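Local coordinates for glutathione peroxidase-like protein (Trypanosoma brucei, PDB 3DWV) that probably reduces hydroperoxides with tryparedoxin as the electron donor, as a peroxidase of the glutathione peroxidase family, at residues S24-D28 / L41-K45; V82-N88 / F113-I119; Y132-P138 / G159-R164; F153-R157 / K177-L182. The protein carries 1 engineered substitution. The contacts are given in a common frame with arbitrary orientation. Where two conformers were deposited one is given. Numbering follows the deposited sequence.

Contact 1: residues S24-D28 / L41-K45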
loop_
_atom_site.group_PDB
_atom_site.type_symbol
_atom_site.label_atom_id
_atom_site.label_comp_id
_atom_site.label_asym_id
_atom_site.label_seq_id
_atom_site.Cartn_x
_atom_site.Cartn_y
_atom_site.Cartn_z
ATOM N N SER A 24 8.839 7.303 -13.773
ATOM C CA SER A 24 9.740 8.015 -12.888
ATOM C C SER A 24 9.049 8.431 -11.583
ATOM O O SER A 24 9.683 9.015 -10.708
ATOM C CB SER A 24 10.285 9.272 -13.579
ATOM O OG SER A 24 9.238 10.216 -13.788
ATOM N N SER A 25 7.741 8.139 -11.501
ATOM C CA SER A 25 7.021 8.381 -10.246
ATOM C C SER A 25 5.711 7.590 -10.225
ATOM O O SER A 25 5.298 7.122 -11.281
ATOM C CB SER A 25 6.717 9.853 -9.993
ATOM O OG SER A 25 5.549 10.313 -10.612
ATOM N N ILE A 26 5.078 7.507 -9.046
ATOM C CA ILE A 26 3.774 6.790 -9.044
ATOM C C ILE A 26 2.723 7.479 -9.877
ATOM O O ILE A 26 1.697 6.917 -10.269
ATOM C CB ILE A 26 3.260 6.684 -7.592
ATOM C CG1 ILE A 26 2.973 8.047 -6.938
ATOM C CG2 ILE A 26 4.199 5.832 -6.749
ATOM C CD1 ILE A 26 2.208 7.925 -5.639
ATOM N N PHE A 27 2.908 8.765 -10.144
ATOM C CA PHE A 27 1.849 9.580 -10.783
ATOM C C PHE A 27 1.747 9.248 -12.262
ATOM O O PHE A 27 0.906 9.826 -12.970
ATOM C CB PHE A 27 2.111 11.086 -10.566
ATOM C CG PHE A 27 2.155 11.417 -9.072
ATOM C CD1 PHE A 27 1.046 11.213 -8.276
ATOM C CD2 PHE A 27 3.311 11.914 -8.500
ATOM C CE1 PHE A 27 1.077 11.507 -6.922
ATOM C CE2 PHE A 27 3.358 12.226 -7.155
ATOM C CZ PHE A 27 2.243 12.013 -6.379
ATOM N N ASP A 28 2.613 8.359 -12.734
ATOM C CA ASP A 28 2.551 7.874 -14.107
ATOM C C ASP A 28 1.506 6.750 -14.267
ATOM O O ASP A 28 1.403 6.243 -15.389
ATOM C CB ASP A 28 3.927 7.384 -14.595
ATOM C CG ASP A 28 4.945 8.470 -14.865
ATOM O OD1 ASP A 28 4.581 9.532 -15.408
ATOM O OD2 ASP A 28 6.145 8.254 -14.570
ATOM N N LEU A 41 -4.759 10.951 -8.256
ATOM C CA LEU A 41 -3.585 10.572 -7.492
ATOM C C LEU A 41 -2.616 11.750 -7.430
ATOM O O LEU A 41 -1.913 12.042 -6.476
ATOM C CB LEU A 41 -2.913 9.375 -8.141
ATOM C CG LEU A 41 -1.791 8.651 -7.413
ATOM C CD1 LEU A 41 -2.367 7.924 -6.205
ATOM C CD2 LEU A 41 -1.096 7.648 -8.308
ATOM N N VAL A 42 -2.541 12.516 -8.533
ATOM C CA VAL A 42 -1.558 13.604 -8.510
ATOM C C VAL A 42 -1.916 14.664 -7.481
ATOM O O VAL A 42 -1.064 15.532 -7.130
ATOM C CB VAL A 42 -1.439 14.198 -9.923
ATOM C CG1 VAL A 42 -2.572 15.181 -10.133
ATOM C CG2 VAL A 42 -0.081 14.870 -10.146
ATOM N N GLN A 43 -3.135 14.653 -6.928
ATOM C CA GLN A 43 -3.466 15.625 -5.869
ATOM C C GLN A 43 -2.473 15.518 -4.714
ATOM O O GLN A 43 -2.166 16.516 -4.060
ATOM C CB GLN A 43 -4.886 15.451 -5.353
ATOM C CG GLN A 43 -5.118 14.313 -4.359
ATOM C CD GLN A 43 -6.585 14.193 -3.995
ATOM O OE1 GLN A 43 -7.129 14.945 -3.173
ATOM N NE2 GLN A 43 -7.290 13.232 -4.610
ATOM N N HIS A 44 -1.945 14.307 -4.507
ATOM C CA HIS A 44 -1.010 14.035 -3.434
ATOM C C HIS A 44 0.419 14.407 -3.754
ATOM O O HIS A 44 1.257 14.292 -2.851
ATOM C CB HIS A 44 -1.100 12.539 -3.033
ATOM C CG HIS A 44 -2.511 12.166 -2.666
ATOM N ND1 HIS A 44 -3.214 12.757 -1.629
ATOM C CD2 HIS A 44 -3.353 11.268 -3.233
ATOM C CE1 HIS A 44 -4.430 12.217 -1.571
ATOM N NE2 HIS A 44 -4.539 11.311 -2.535
ATOM N N LYS A 45 0.737 14.851 -4.974
ATOM C CA LYS A 45 2.131 15.190 -5.274
ATOM C C LYS A 45 2.626 16.389 -4.479
ATOM O O LYS A 45 1.869 17.368 -4.253
ATOM C CB LYS A 45 2.161 15.405 -6.797
ATOM C CG LYS A 45 3.540 15.764 -7.332
ATOM C CD LYS A 45 3.438 16.055 -8.831
ATOM C CE LYS A 45 4.771 16.029 -9.529
ATOM N NZ LYS A 45 4.649 15.735 -10.980
#
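Two short turns meet here, each with a 3-10 piece, at 26-28 and 42-44. Their backbones come closest at F27 and V42, CA atoms 5.7 Å apart. Each turn closes on itself: H44 N bonds to L41 O (3.0 Å) and K45 N to V42 O (2.9 Å), while D28 N reaches S25 O at 3.3 Å. S25 OG accepts from F27 N (3.1 Å), making an ST turn, and D28 OD2 takes the amide S24 N at 3.0 Å. All of these bonds stay within one segment; across the gap the F27 ring packs on backbone and side chains of the 41-45 turn.

F27 CB leaves sideways, but the ring swings over to these residues. K45 CB sits over one ring face, 3.4 Å from F27 CE2, and L41 O meets the ring edge, 3.1 Å from F27 CE1. V42 lies with CA 3.5 Å and CB 4.2 Å from F27 CD1. L41 closes the buried side, with CG 3.9 Å from F27 CD1 and CD2 4.3 Å from I26 CD1; beyond it lies L83 of strand 81-86. H44, whose NE2 bonds to Y39 OH, touches the same strand.

Van der Waals packing joins the turns, mostly through the F27 ring with a carbonyl at its edge and I26 on L41 beside it; the hydrogen bonds shape each turn separately, so the join rests on fit of shape.

Contact 2: residues V82-N88 / F113-I119. Engineered in segment 82-88: S87 (natural residue Cys).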
loop_
_atom_site.group_PDB
_atom_site.type_symbol
_atom_site.label_atom_id
_atom_site.label_comp_id
_atom_site.label_asym_id
_atom_site.label_seq_id
_atom_site.Cartn_x
_atom_site.Cartn_y
_atom_site.Cartn_z
ATOM N N VAL A 82 -2.407 8.304 3.525
ATOM C CA VAL A 82 -2.216 6.855 3.394
ATOM C C VAL A 82 -3.216 6.395 2.342
ATOM O O VAL A 82 -4.402 6.799 2.474
ATOM C CB VAL A 82 -2.474 6.185 4.753
ATOM C CG1 VAL A 82 -2.570 4.683 4.583
ATOM C CG2 VAL A 82 -1.389 6.633 5.737
ATOM N N LEU A 83 -2.809 5.591 1.363
ATOM C CA LEU A 83 -3.753 5.029 0.415
ATOM C C LEU A 83 -3.752 3.509 0.534
ATOM O O LEU A 83 -2.638 2.950 0.632
ATOM C CB LEU A 83 -3.346 5.352 -1.025
ATOM C CG LEU A 83 -3.252 6.836 -1.379
ATOM C CD1 LEU A 83 -2.873 6.997 -2.849
ATOM C CD2 LEU A 83 -4.582 7.555 -1.179
ATOM N N ALA A 84 -4.917 2.863 0.478
ATOM C CA ALA A 84 -4.970 1.413 0.615
ATOM C C ALA A 84 -5.480 0.745 -0.677
ATOM O O ALA A 84 -6.546 1.101 -1.128
ATOM C CB ALA A 84 -5.865 0.978 1.787
ATOM N N PHE A 85 -4.700 -0.212 -1.189
ATOM C CA PHE A 85 -5.140 -1.011 -2.322
ATOM C C PHE A 85 -5.534 -2.407 -1.864
ATOM O O PHE A 85 -4.627 -3.163 -1.451
ATOM C CB PHE A 85 -4.017 -1.162 -3.372
ATOM C CG PHE A 85 -3.818 0.094 -4.196
ATOM C CD1 PHE A 85 -2.995 1.093 -3.728
ATOM C CD2 PHE A 85 -4.425 0.263 -5.438
ATOM C CE1 PHE A 85 -2.748 2.226 -4.473
ATOM C CE2 PHE A 85 -4.203 1.397 -6.188
ATOM C CZ PHE A 85 -3.368 2.388 -5.704
ATOM N N PRO A 86 -6.809 -2.762 -1.835
ATOM C CA PRO A 86 -7.159 -4.136 -1.448
ATOM C C PRO A 86 -6.871 -5.131 -2.570
ATOM O O PRO A 86 -7.092 -4.804 -3.744
ATOM C CB PRO A 86 -8.663 -4.060 -1.169
ATOM C CG PRO A 86 -8.959 -2.592 -1.092
ATOM C CD PRO A 86 -8.017 -1.940 -2.072
ATOM N N SER A 87 -6.385 -6.310 -2.207
ATOM C CA SER A 87 -6.143 -7.363 -3.201
ATOM C C SER A 87 -7.463 -7.969 -3.664
ATOM O O SER A 87 -8.368 -8.177 -2.841
ATOM C CB SER A 87 -5.288 -8.489 -2.643
ATOM O OG SER A 87 -5.249 -9.579 -3.585
ATOM N N ASN A 88 -7.580 -8.304 -4.948
ATOM C CA ASN A 88 -8.782 -9.007 -5.412
ATOM C C ASN A 88 -8.722 -10.506 -5.135
ATOM O O ASN A 88 -9.624 -11.256 -5.555
ATOM C CB ASN A 88 -8.987 -8.774 -6.913
ATOM C CG ASN A 88 -7.858 -9.348 -7.733
ATOM O OD1 ASN A 88 -6.995 -10.095 -7.282
ATOM N ND2 ASN A 88 -7.808 -9.019 -9.034
ATOM N N PHE A 113 -8.767 6.324 6.042
ATOM C CA PHE A 113 -7.993 6.801 4.878
ATOM C C PHE A 113 -8.599 6.250 3.599
ATOM O O PHE A 113 -9.409 5.312 3.711
ATOM C CB PHE A 113 -6.525 6.409 5.018
ATOM C CG PHE A 113 -6.226 5.041 5.606
ATOM C CD1 PHE A 113 -6.278 3.910 4.820
ATOM C CD2 PHE A 113 -5.903 4.825 6.919
ATOM C CE1 PHE A 113 -5.998 2.630 5.269
ATOM C CE2 PHE A 113 -5.600 3.580 7.421
ATOM C CZ PHE A 113 -5.674 2.431 6.616
ATOM N N PRO A 114 -8.283 6.765 2.415
ATOM C CA PRO A 114 -8.832 6.244 1.157
ATOM C C PRO A 114 -8.461 4.807 0.818
ATOM O O PRO A 114 -7.316 4.365 0.934
ATOM C CB PRO A 114 -8.219 7.160 0.082
ATOM C CG PRO A 114 -8.048 8.457 0.844
ATOM C CD PRO A 114 -7.457 7.972 2.171
ATOM N N ILE A 115 -9.510 4.120 0.329
ATOM C CA ILE A 115 -9.335 2.743 -0.135
ATOM C C ILE A 115 -9.714 2.706 -1.612
ATOM O O ILE A 115 -10.736 3.245 -2.048
ATOM C CB ILE A 115 -10.174 1.718 0.635
ATOM C CG1 ILE A 115 -9.981 1.816 2.149
ATOM C CG2 ILE A 115 -9.923 0.300 0.158
ATOM C CD1 ILE A 115 -11.105 1.237 2.963
ATOM N N MET A 116 -8.841 2.073 -2.362
ATOM C CA MET A 116 -8.985 2.079 -3.816
ATOM C C MET A 116 -9.755 0.845 -4.278
ATOM O O MET A 116 -10.120 -0.039 -3.485
ATOM C CB MET A 116 -7.608 2.230 -4.477
ATOM C CG MET A 116 -6.840 3.475 -4.003
ATOM S SD MET A 116 -7.548 5.038 -4.587
ATOM C CE MET A 116 -8.223 5.731 -3.079
ATOM N N ALA A 117 -10.035 0.794 -5.596
ATOM C CA ALA A 117 -10.627 -0.447 -6.113
ATOM C C ALA A 117 -9.653 -1.623 -6.031
ATOM O O ALA A 117 -8.427 -1.362 -6.099
ATOM C CB ALA A 117 -11.010 -0.280 -7.583
ATOM N N LYS A 118 -10.148 -2.850 -5.920
ATOM C CA LYS A 118 -9.351 -4.078 -5.820
ATOM C C LYS A 118 -8.504 -4.301 -7.048
ATOM O O LYS A 118 -8.947 -4.024 -8.168
ATOM C CB LYS A 118 -10.259 -5.311 -5.629
ATOM C CG LYS A 118 -10.893 -5.279 -4.232
ATOM C CD LYS A 118 -11.733 -6.500 -3.882
ATOM C CE LYS A 118 -11.689 -6.743 -2.366
ATOM N NZ LYS A 118 -12.867 -7.516 -1.877
ATOM N N ILE A 119 -7.285 -4.788 -6.836
ATOM C CA ILE A 119 -6.260 -5.007 -7.831
ATOM C C ILE A 119 -5.468 -6.283 -7.574
ATOM O O ILE A 119 -5.502 -6.777 -6.440
ATOM C CB ILE A 119 -5.256 -3.838 -7.797
ATOM C CG1 ILE A 119 -4.449 -3.790 -6.490
ATOM C CG2 ILE A 119 -5.926 -2.494 -8.009
ATOM C CD1 ILE A 119 -3.207 -2.923 -6.647
HETATM O O HOH W 1 -9.736 -6.700 -9.716
#
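Four backbone hydrogen bonds join these segments, M116 N to A84 O (2.8 Å), A84 N to P114 O (2.9 Å), N88 N to I119 O (3.0 Å) and I119 N to P86 O (3.1 Å). They form two parallel bridges, one at A84 with I115 on strand 81-86, an outermost strand of the thioredoxin-fold sheet, and one at S87 with I119 just past its end. The register slips by one residue between them, around P86, which has no amide hydrogen.

V82 CG1 makes a CH-pi contact over the F113 ring, 3.8 Å from its centroid, and A84 CB meets its edge; the ring continues onto helix 64-75. Around F85, M116 CG makes another, 4.0 Å from the ring centroid, with SD oblique at 5.5 Å (Met-aromatic), and I119 CD1 lies 3.6 Å from F85 CD2. Engineered S87 (natural Cys) bonds through OG to E94, and N88 OD1 accepts from F90 N. One water accepts from N88 ND2 (3.1 Å) and donates to K118 O (3.2 Å).

Contact 3: residues Y132-P138 / G159-R164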
loop_
_atom_site.group_PDB
_atom_site.type_symbol
_atom_site.label_atom_id
_atom_site.label_comp_id
_atom_site.label_asym_id
_atom_site.label_seq_id
_atom_site.Cartn_x
_atom_site.Cartn_y
_atom_site.Cartn_z
ATOM N N TYR A 132 5.858 -1.294 -10.671
ATOM C CA TYR A 132 6.865 -0.227 -10.472
ATOM C C TYR A 132 7.379 -0.102 -9.054
ATOM O O TYR A 132 8.604 0.012 -8.840
ATOM C CB TYR A 132 6.208 1.088 -10.945
ATOM C CG TYR A 132 7.008 2.338 -10.584
ATOM C CD1 TYR A 132 8.234 2.640 -11.187
ATOM C CD2 TYR A 132 6.508 3.212 -9.632
ATOM C CE1 TYR A 132 8.934 3.796 -10.834
ATOM C CE2 TYR A 132 7.186 4.348 -9.262
ATOM C CZ TYR A 132 8.397 4.624 -9.870
ATOM O OH TYR A 132 9.036 5.778 -9.465
ATOM N N MET A 133 6.510 -0.048 -8.021
ATOM C CA MET A 133 6.997 0.134 -6.654
ATOM C C MET A 133 7.827 -1.068 -6.219
ATOM O O MET A 133 8.869 -0.918 -5.562
ATOM C CB MET A 133 5.796 0.318 -5.697
ATOM C CG MET A 133 5.065 1.626 -5.928
ATOM S SD MET A 133 3.808 1.969 -4.668
ATOM C CE MET A 133 2.764 0.519 -4.658
ATOM N N LYS A 134 7.392 -2.289 -6.602
ATOM C CA LYS A 134 8.109 -3.505 -6.190
ATOM C C LYS A 134 9.489 -3.602 -6.793
ATOM O O LYS A 134 10.448 -4.109 -6.167
ATOM C CB LYS A 134 7.294 -4.747 -6.596
ATOM C CG LYS A 134 6.007 -4.933 -5.777
ATOM C CD LYS A 134 4.989 -5.751 -6.578
ATOM C CE LYS A 134 5.384 -7.200 -6.708
ATOM N NZ LYS A 134 4.383 -7.968 -7.523
ATOM N N LYS A 135 9.624 -3.140 -8.056
ATOM C CA LYS A 135 10.973 -3.282 -8.615
ATOM C C LYS A 135 11.811 -2.113 -8.111
ATOM O O LYS A 135 13.038 -2.290 -7.959
ATOM C CB LYS A 135 10.980 -3.408 -10.124
ATOM C CG LYS A 135 10.568 -2.172 -10.904
ATOM C CD LYS A 135 11.305 -2.143 -12.240
ATOM C CE LYS A 135 10.872 -0.940 -13.067
ATOM N NZ LYS A 135 9.386 -0.946 -13.201
ATOM N N THR A 136 11.183 -0.970 -7.829
ATOM C CA THR A 136 12.001 0.128 -7.263
ATOM C C THR A 136 12.514 -0.240 -5.874
ATOM O O THR A 136 13.693 -0.007 -5.557
ATOM C CB THR A 136 11.211 1.438 -7.207
ATOM O OG1 THR A 136 10.762 1.726 -8.534
ATOM C CG2 THR A 136 12.105 2.587 -6.742
ATOM N N LYS A 137 11.637 -0.787 -5.045
ATOM C CA LYS A 137 12.009 -1.176 -3.666
ATOM C C LYS A 137 11.630 -2.645 -3.503
ATOM O O LYS A 137 10.514 -2.994 -3.075
ATOM C CB LYS A 137 11.359 -0.309 -2.596
ATOM C CG LYS A 137 11.590 1.182 -2.797
ATOM C CD LYS A 137 13.024 1.600 -2.624
ATOM C CE LYS A 137 13.716 1.331 -1.332
ATOM N NZ LYS A 137 15.101 1.954 -1.486
ATOM N N PRO A 138 12.571 -3.522 -3.831
ATOM C CA PRO A 138 12.271 -4.956 -3.870
ATOM C C PRO A 138 12.210 -5.591 -2.492
ATOM O O PRO A 138 11.777 -6.741 -2.327
ATOM C CB PRO A 138 13.459 -5.521 -4.656
ATOM C CG PRO A 138 14.572 -4.557 -4.452
ATOM C CD PRO A 138 13.949 -3.217 -4.215
ATOM N N GLY A 159 6.825 11.738 -5.739
ATOM C CA GLY A 159 6.142 10.511 -6.101
ATOM C C GLY A 159 7.037 9.313 -6.284
ATOM O O GLY A 159 6.664 8.290 -6.864
ATOM N N VAL A 160 8.282 9.371 -5.821
ATOM C CA VAL A 160 9.207 8.244 -5.910
ATOM C C VAL A 160 9.198 7.338 -4.677
ATOM O O VAL A 160 9.281 7.856 -3.549
ATOM C CB VAL A 160 10.638 8.793 -6.091
ATOM C CG1 VAL A 160 11.591 7.685 -6.478
ATOM C CG2 VAL A 160 10.644 9.923 -7.115
ATOM N N PRO A 161 9.072 6.025 -4.833
ATOM C CA PRO A 161 9.127 5.050 -3.732
ATOM C C PRO A 161 10.525 5.017 -3.106
ATOM O O PRO A 161 11.452 4.751 -3.875
ATOM C CB PRO A 161 8.851 3.705 -4.401
ATOM C CG PRO A 161 8.249 4.052 -5.730
ATOM C CD PRO A 161 8.840 5.366 -6.144
ATOM N N VAL A 162 10.625 5.285 -1.805
ATOM C CA VAL A 162 11.932 5.392 -1.155
ATOM C C VAL A 162 12.126 4.367 -0.054
ATOM O O VAL A 162 13.270 4.135 0.362
ATOM C CB VAL A 162 12.121 6.820 -0.618
ATOM C CG1 VAL A 162 12.296 7.745 -1.827
ATOM C CG2 VAL A 162 10.983 7.304 0.261
ATOM N N GLU A 163 11.086 3.733 0.453
ATOM C CA GLU A 163 11.222 2.638 1.416
ATOM C C GLU A 163 10.078 1.640 1.225
ATOM O O GLU A 163 8.957 2.037 0.840
ATOM C CB GLU A 163 11.205 3.100 2.880
ATOM C CG GLU A 163 12.066 4.290 3.233
ATOM C CD GLU A 163 13.551 4.033 3.369
ATOM O OE1 GLU A 163 13.961 2.853 3.516
ATOM O OE2 GLU A 163 14.309 5.043 3.336
ATOM N N ARG A 164 10.348 0.381 1.526
ATOM C CA ARG A 164 9.346 -0.679 1.607
ATOM C C ARG A 164 9.325 -1.112 3.087
ATOM O O ARG A 164 10.414 -1.421 3.612
ATOM C CB ARG A 164 9.618 -1.929 0.758
ATOM C CG ARG A 164 8.516 -2.971 0.769
ATOM C CD ARG A 164 8.865 -4.384 0.351
ATOM N NE ARG A 164 9.001 -4.469 -1.082
ATOM C CZ ARG A 164 8.620 -5.486 -1.858
ATOM N NH1 ARG A 164 8.060 -6.585 -1.380
ATOM N NH2 ARG A 164 8.822 -5.362 -3.154
HETATM O O HOH W 2 15.575 1.498 1.069
#
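This is helix-on-sheet packing: the C-terminal end of helix 128-136 lies across strand 161-165, an outermost strand of the central sheet. The short axes cross at -74° and approach to 8.6 Å. P161 forms the apolar middle. Its CG lies 4.0 Å from M133 CG, its CD 3.7 Å from Y132 CE2, and T136 CG2 stands 4.2 Å from P161 CB. M133 then runs on to F153 and I155 of the neighbouring strand, so the helix spans both strands of the hairpin. In the three-layer sandwich of the thioredoxin fold, helix 128-136 belongs to one outer layer, and V162 and E163 point away from it, towards helix 171-181 in the other. These two residues both face L154, making a classic beta bulge.

Where the helix ends, the contact turns polar. K137 is the first residue to leave helical geometry, and its carbonyl is held by the guanidinium of R164: both NE and NH2 donate to K137 O at 2.9 Å. The same guanidinium also bonds to K144 O and A145 O, so it ties the helix end to the loop that follows. K137 folds its aliphatic chain over the strand, with CG 3.7 Å from P161 O and CE 3.3 Å from V162 O. Its NZ gives to a water at 2.6 Å, which in turn donates to E163 OE1 at 3.2 Å.

Contact 4: residues F153-R157 / K177-L182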
loop_
_atom_site.group_PDB
_atom_site.type_symbol
_atom_site.label_atom_id
_atom_site.label_comp_id
_atom_site.label_asym_id
_atom_site.label_seq_id
_atom_site.Cartn_x
_atom_site.Cartn_y
_atom_site.Cartn_z
ATOM N N PHE A 153 4.686 1.046 0.980
ATOM C CA PHE A 153 5.734 1.791 0.344
ATOM C C PHE A 153 5.626 3.255 0.765
ATOM O O PHE A 153 4.562 3.857 0.659
ATOM C CB PHE A 153 5.678 1.727 -1.183
ATOM C CG PHE A 153 5.860 0.287 -1.689
ATOM C CD1 PHE A 153 4.768 -0.588 -1.760
ATOM C CD2 PHE A 153 7.149 -0.109 -2.065
ATOM C CE1 PHE A 153 5.017 -1.866 -2.234
ATOM C CE2 PHE A 153 7.372 -1.404 -2.509
ATOM C CZ PHE A 153 6.297 -2.276 -2.555
ATOM N N LEU A 154 6.744 3.801 1.243
ATOM C CA LEU A 154 6.841 5.237 1.492
ATOM C C LEU A 154 7.275 5.972 0.216
ATOM O O LEU A 154 8.274 5.597 -0.412
ATOM C CB LEU A 154 7.829 5.515 2.599
ATOM C CG LEU A 154 7.937 6.943 3.100
ATOM C CD1 LEU A 154 6.668 7.518 3.708
ATOM C CD2 LEU A 154 9.039 6.980 4.172
ATOM N N ILE A 155 6.485 6.966 -0.146
ATOM C CA ILE A 155 6.643 7.724 -1.379
ATOM C C ILE A 155 7.099 9.154 -1.039
ATOM O O ILE A 155 6.507 9.778 -0.116
ATOM C CB ILE A 155 5.288 7.783 -2.093
ATOM C CG1 ILE A 155 4.599 6.405 -2.210
ATOM C CG2 ILE A 155 5.462 8.493 -3.428
ATOM C CD1 ILE A 155 5.424 5.323 -2.879
ATOM N N ASP A 156 8.095 9.698 -1.717
ATOM C CA ASP A 156 8.556 11.064 -1.380
ATOM C C ASP A 156 7.693 12.138 -2.031
ATOM O O ASP A 156 6.686 11.837 -2.678
ATOM C CB ASP A 156 10.053 11.179 -1.656
ATOM C CG ASP A 156 10.456 11.241 -3.106
ATOM O OD1 ASP A 156 9.569 11.398 -3.968
ATOM O OD2 ASP A 156 11.669 11.135 -3.472
ATOM N N ARG A 157 8.067 13.410 -1.855
ATOM C CA ARG A 157 7.429 14.594 -2.377
ATOM C C ARG A 157 7.298 14.598 -3.901
ATOM O O ARG A 157 6.367 15.266 -4.390
ATOM C CB ARG A 157 8.154 15.900 -1.986
ATOM C CG ARG A 157 8.718 15.981 -0.581
ATOM C CD ARG A 157 9.226 17.357 -0.157
ATOM N NE ARG A 157 10.321 17.397 0.798
ATOM C CZ ARG A 157 10.525 18.075 1.914
ATOM N NH1 ARG A 157 9.635 18.936 2.398
ATOM N NH2 ARG A 157 11.655 17.925 2.627
ATOM N N LYS A 177 12.047 7.711 8.659
ATOM C CA LYS A 177 12.078 8.033 7.239
ATOM C C LYS A 177 11.102 9.153 6.860
ATOM O O LYS A 177 11.400 10.045 6.033
ATOM C CB LYS A 177 11.709 6.822 6.380
ATOM C CG LYS A 177 12.479 5.540 6.620
ATOM C CD LYS A 177 13.956 5.807 6.845
ATOM C CE LYS A 177 14.702 4.473 7.000
ATOM N NZ LYS A 177 16.028 4.698 7.610
ATOM N N LEU A 178 9.891 9.131 7.412
ATOM C CA LEU A 178 8.844 10.074 7.008
ATOM C C LEU A 178 9.057 11.503 7.500
ATOM O O LEU A 178 8.776 12.467 6.769
ATOM C CB LEU A 178 7.517 9.551 7.525
ATOM C CG LEU A 178 6.280 10.435 7.402
ATOM C CD1 LEU A 178 5.968 10.767 5.954
ATOM C CD2 LEU A 178 5.080 9.734 8.043
ATOM N N ILE A 179 9.498 11.693 8.723
ATOM C CA ILE A 179 9.584 13.085 9.237
ATOM C C ILE A 179 10.498 13.966 8.425
ATOM O O ILE A 179 10.123 15.116 8.132
ATOM C CB ILE A 179 10.008 12.994 10.734
ATOM C CG1 ILE A 179 8.831 12.487 11.605
ATOM C CG2 ILE A 179 10.669 14.269 11.211
ATOM C CD1 ILE A 179 9.247 12.170 13.023
ATOM N N PRO A 180 11.691 13.517 8.038
ATOM C CA PRO A 180 12.475 14.343 7.128
ATOM C C PRO A 180 11.726 14.639 5.825
ATOM O O PRO A 180 12.047 15.688 5.234
ATOM C CB PRO A 180 13.683 13.458 6.806
ATOM C CG PRO A 180 13.820 12.551 7.989
ATOM C CD PRO A 180 12.414 12.294 8.415
ATOM N N LEU A 181 10.825 13.797 5.343
ATOM C CA LEU A 181 10.136 14.031 4.081
ATOM C C LEU A 181 9.063 15.071 4.260
ATOM O O LEU A 181 8.738 15.806 3.359
ATOM C CB LEU A 181 9.438 12.752 3.612
ATOM C CG LEU A 181 10.446 11.769 3.003
ATOM C CD1 LEU A 181 9.773 10.454 2.652
ATOM C CD2 LEU A 181 11.130 12.408 1.800
ATOM N N LEU A 182 8.555 15.070 5.504
ATOM C CA LEU A 182 7.605 16.132 5.812
ATOM C C LEU A 182 8.358 17.460 5.940
ATOM O O LEU A 182 7.854 18.476 5.490
ATOM C CB LEU A 182 6.849 15.801 7.099
ATOM C CG LEU A 182 5.903 14.598 6.940
ATOM C CD1 LEU A 182 5.873 13.868 8.283
ATOM C CD2 LEU A 182 4.555 15.063 6.433
#
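Start at K177, whose CB points at the strand and stops 3.5 Å from L154 CD2; the rest of its chain then leads away past E163 and F165. One residue on, L178 brings CD1 to 4.0 Å from L154 CD1, and it also packs on P48 and F80. Helix and strand run nearly in the same direction, 15° apart, with axes 9.9 Å apart at the closest. L154 has its CA-to-CB bond toward the helix, and its CD2 meets K177, L178 and L181.

In thioredoxin-fold terms this is the C-terminal helix lying against one face of the sheet after the hairpin of strands 152-155 and 161-165. I155 points away from it, to the face where M133 of helix 128-136 packs.

At P180 the helix kinks, since the proline nitrogen has no hydrogen to give to the preceding turn. L181 follows and supplies the largest share of this side: CD1 lies 3.9 Å from L154 CD2, and CD2 lies 3.8 Å from D156 CB. The carboxylate of D156 is turned elsewhere, its OD1 accepting from D158 N and V160 N. The carbonyl of L181 meets a face of the R157 guanidinium, with O 3.2 Å from CZ; oxygen over the face is poorly placed for N-H bonds, and none forms. L182 ends the walk, its O 3.6 Å from R157 NH1.

From the N terminus, contact 1 closes the opening loop before strand 49-54. Contact 2 follows in series and closes a longer loop from strand 81-86, one that contains C106, seen here in a disulfide with C58, the predicted active-site residue. Contacts 3 and 4 come later and cross, because strand 152-155 lies between helix 128-136 and strand 161-165, whereas helix 171-181 lies after both. Paired strands join these two: V162 N is 2.8 Å from L154 O. Contact 1 touches all the others, through L41 on L83, I26 N to G159 O (2.8 Å) and I26 on I155. Contact 2 touches neither 3 nor 4, but reaches the same sheet, and its F85 and I119 pack on helix 128-136.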